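Local atomic coordinates of carbon monoxide dehydrogenase (Thermococcus sp. AM4, PDB entry 6T7J), a protein that catalyses the reversible oxidation of carbon monoxide to carbon dioxide, probably at its cluster C, which is nickel-free and broken in this as-isolated structure. Residues I93-A98 / M556-V561. Residues are numbered along the deposited sequence; the frame is centred on the assembly and turned at random.
With MSK (Broken Fe4S4 cluster), chain F.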
ATOM      1  N   ILE A  93       5.275   5.709  -4.199  1.00 46.09           N
ATOM      2  CA  ILE A  93       5.363   4.918  -5.426  1.00 44.71           C
ATOM      3  C   ILE A  93       4.301   3.824  -5.431  1.00 47.10           C
ATOM      4  O   ILE A  93       3.656   3.565  -6.456  1.00 46.26           O
ATOM      5  CB  ILE A  93       6.775   4.325  -5.588  1.00 47.09           C
ATOM      6  CG1 ILE A  93       7.803   5.433  -5.819  1.00 45.73           C
ATOM      7  CG2 ILE A  93       6.805   3.320  -6.738  1.00 44.66           C
ATOM      8  CD1 ILE A  93       9.229   4.939  -5.810  1.00 40.52           C
ATOM      9  N   ALA A  94       4.116   3.159  -4.286  1.00 44.90           N
ATOM     10  CA  ALA A  94       3.108   2.111  -4.179  1.00 40.80           C
ATOM     11  C   ALA A  94       1.720   2.646  -4.495  1.00 42.73           C
ATOM     12  O   ALA A  94       0.964   2.019  -5.244  1.00 42.28           O
ATOM     13  CB  ALA A  94       3.137   1.498  -2.779  1.00 44.00           C
ATOM     14  N   ALA A  95       1.373   3.816  -3.949  1.00 35.30           N
ATOM     15  CA  ALA A  95       0.035   4.359  -4.172  1.00 41.55           C
ATOM     16  C   ALA A  95      -0.173   4.769  -5.627  1.00 41.94           C
ATOM     17  O   ALA A  95      -1.250   4.542  -6.195  1.00 36.52           O
ATOM     18  CB  ALA A  95      -0.212   5.540  -3.236  1.00 40.03           C
ATOM     19  N   GLY A  96       0.841   5.371  -6.252  1.00 41.17           N
ATOM     20  CA  GLY A  96       0.702   5.736  -7.658  1.00 40.06           C
ATOM     21  C   GLY A  96       0.565   4.523  -8.564  1.00 40.94           C
ATOM     22  O   GLY A  96      -0.310   4.473  -9.446  1.00 42.25           O
ATOM     23  N   ALA A  97       1.437   3.531  -8.362  1.00 37.02           N
ATOM     24  CA  ALA A  97       1.332   2.287  -9.114  1.00 43.87           C
ATOM     25  C   ALA A  97      -0.022   1.629  -8.895  1.00 43.08           C
ATOM     26  O   ALA A  97      -0.606   1.080  -9.834  1.00 48.98           O
ATOM     27  CB  ALA A  97       2.463   1.339  -8.716  1.00 46.42           C
ATOM     28  N   ALA A  98      -0.549   1.697  -7.668  1.00 43.28           N
ATOM     29  CA  ALA A  98      -1.841   1.088  -7.371  1.00 43.23           C
ATOM     30  C   ALA A  98      -2.977   1.798  -8.096  1.00 44.95           C
ATOM     31  O   ALA A  98      -3.897   1.147  -8.605  1.00 47.06           O
ATOM     32  CB  ALA A  98      -2.086   1.097  -5.863  1.00 39.99           C
ATOM     33  N   MET A 556       2.052  16.779  -8.186  1.00 44.99           N
ATOM     34  CA  MET A 556       1.565  16.674  -6.811  1.00 45.98           C
ATOM     35  C   MET A 556       1.145  15.271  -6.399  1.00 47.43           C
ATOM     36  O   MET A 556       1.153  14.983  -5.196  1.00 50.80           O
ATOM     37  CB  MET A 556       0.383  17.627  -6.576  1.00 44.54           C
ATOM     38  CG  MET A 556      -0.893  17.261  -7.328  1.00 52.37           C
ATOM     39  SD  MET A 556      -1.976  16.094  -6.467  1.00 57.26           S
ATOM     40  CE  MET A 556      -3.040  15.571  -7.813  1.00 49.18           C
ATOM     41  N   SER A 557       0.782  14.389  -7.325  1.00 40.54           N
ATOM     42  CA  SER A 557       0.183  13.108  -6.987  1.00 42.10           C
ATOM     43  C   SER A 557       1.242  12.025  -6.798  1.00 40.21           C
ATOM     44  O   SER A 557       2.370  12.126  -7.285  1.00 47.63           O
ATOM     45  CB  SER A 557      -0.804  12.678  -8.073  1.00 45.68           C
ATOM     46  OG  SER A 557      -0.120  12.165  -9.205  1.00 45.63           O
ATOM     47  N   GLU A 558       0.854  10.971  -6.075  1.00 41.10           N
ATOM     48  CA  GLU A 558       1.713   9.798  -5.956  1.00 42.92           C
ATOM     49  C   GLU A 558       1.849   9.078  -7.294  1.00 43.57           C
ATOM     50  O   GLU A 558       2.881   8.442  -7.562  1.00 45.42           O
ATOM     51  CB  GLU A 558       1.163   8.862  -4.877  1.00 42.24           C
ATOM     52  CG  GLU A 558       1.222   9.448  -3.466  1.00 41.17           C
ATOM     53  CD  GLU A 558       0.270   8.766  -2.492  1.00 45.44           C
ATOM     54  OE1 GLU A 558       0.720   8.371  -1.396  1.00 43.87           O
ATOM     55  OE2 GLU A 558      -0.928   8.625  -2.819  1.00 44.24           O
ATOM     56  N   LYS A 559       0.824   9.178  -8.147  1.00 41.23           N
ATOM     57  CA  LYS A 559       0.943   8.694  -9.518  1.00 48.07           C
ATOM     58  C   LYS A 559       2.105   9.366 -10.237  1.00 49.46           C
ATOM     59  O   LYS A 559       2.842   8.712 -10.984  1.00 47.20           O
ATOM     60  CB  LYS A 559      -0.362   8.935 -10.275  1.00 42.69           C
ATOM     61  CG  LYS A 559      -1.363   7.801 -10.176  1.00 46.69           C
ATOM     62  CD  LYS A 559      -2.663   8.166 -10.873  1.00 48.93           C
ATOM     63  CE  LYS A 559      -3.315   9.368 -10.218  1.00 45.72           C
ATOM     64  NZ  LYS A 559      -4.415   9.930 -11.047  1.00 52.19           N
ATOM     65  N   ALA A 560       2.283  10.674 -10.023  1.00 44.83           N
ATOM     66  CA  ALA A 560       3.404  11.377 -10.638  1.00 40.16           C
ATOM     67  C   ALA A 560       4.733  10.847 -10.122  1.00 44.02           C
ATOM     68  O   ALA A 560       5.714  10.775 -10.872  1.00 40.66           O
ATOM     69  CB  ALA A 560       3.290  12.880 -10.381  1.00 39.79           C
ATOM     70  N   VAL A 561       4.787  10.466  -8.844  1.00 42.86           N
ATOM     71  CA  VAL A 561       6.013   9.891  -8.298  1.00 39.93           C
ATOM     72  C   VAL A 561       6.321   8.564  -8.976  1.00 45.34           C
ATOM     73  O   VAL A 561       7.467   8.299  -9.364  1.00 44.19           O
ATOM     74  CB  VAL A 561       5.904   9.736  -6.772  1.00 42.01           C
ATOM     75  CG1 VAL A 561       7.196   9.160  -6.208  1.00 44.81           C
ATOM     76  CG2 VAL A 561       5.580  11.073  -6.126  1.00 42.53           C
TER
HETATM   77  S1  MSK F 703      -5.116  14.161 -13.662  0.82 53.76           S
HETATM   78  S3  MSK F 703      -2.378  12.924 -11.920  1.00 60.52           S
HETATM   79  S4  MSK F 703      -3.363  16.171 -11.408  0.64 51.58           S
HETATM   80  S5  MSK F 703      -2.128  14.977 -14.403  1.00 55.01           S
HETATM   81 FE1  MSK F 703      -4.397  12.185 -14.492  0.87 63.68          FE
HETATM   82 FE2  MSK F 703      -3.740  16.034 -13.556  0.62 47.25          FE
HETATM   83 FE3  MSK F 703      -1.651  15.020 -12.102  0.55 48.47          FE
HETATM   84 FE4  MSK F 703      -4.179  14.190 -11.594  0.75 48.49          FE
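G96 meets the first turn of the helix that begins at E558, its CA lying 3.5 Å from the CA of K559. Glycine suits this place because a beta carbon would run into E558 O and K559 CA; instead G96 CA offers a C-H to E558 O, at 3.5 Å. E558, extended beyond CG, can be followed outward. Its CB lies 3.8 Å from G96 N, CG passes A95 CB, and the carboxylate ends over that methyl, OE2 being 3.2 Å from A95 CB. Alanine is small enough to lie beneath the carboxylate, whose OE2 makes a salt bridge with R91 of the second subunit, a natural mate for this buried charge. At the other end, I93 CG1 and V561 CG1 touch at 3.8 Å, apolar branches crossing at about a right angle and bringing no polar side-chain atom there.

K559 brushes G96 O with CG, then bends at chi3 (-62°) and carries NZ to 3.7 Å from S3 of the broken cluster, where Q342 OE1 accepts a hydrogen bond from it; lysine is long enough to span both. An alanine here would probably leave Q342 OE1 without this donor and open a gap beside the cluster. S557 caps the helix: its OG, 3.6 Å from S3, accepts from A560 N at 2.9 Å. M556 CE lies near S4, so the turn leading into the helix lines the cluster pocket.

The contact thus sets the long helix 81-115 against the start of helix 558-569, which follows strand 548-552 of a parallel six-stranded sheet, with helix 193-203 packed on A94 and A97.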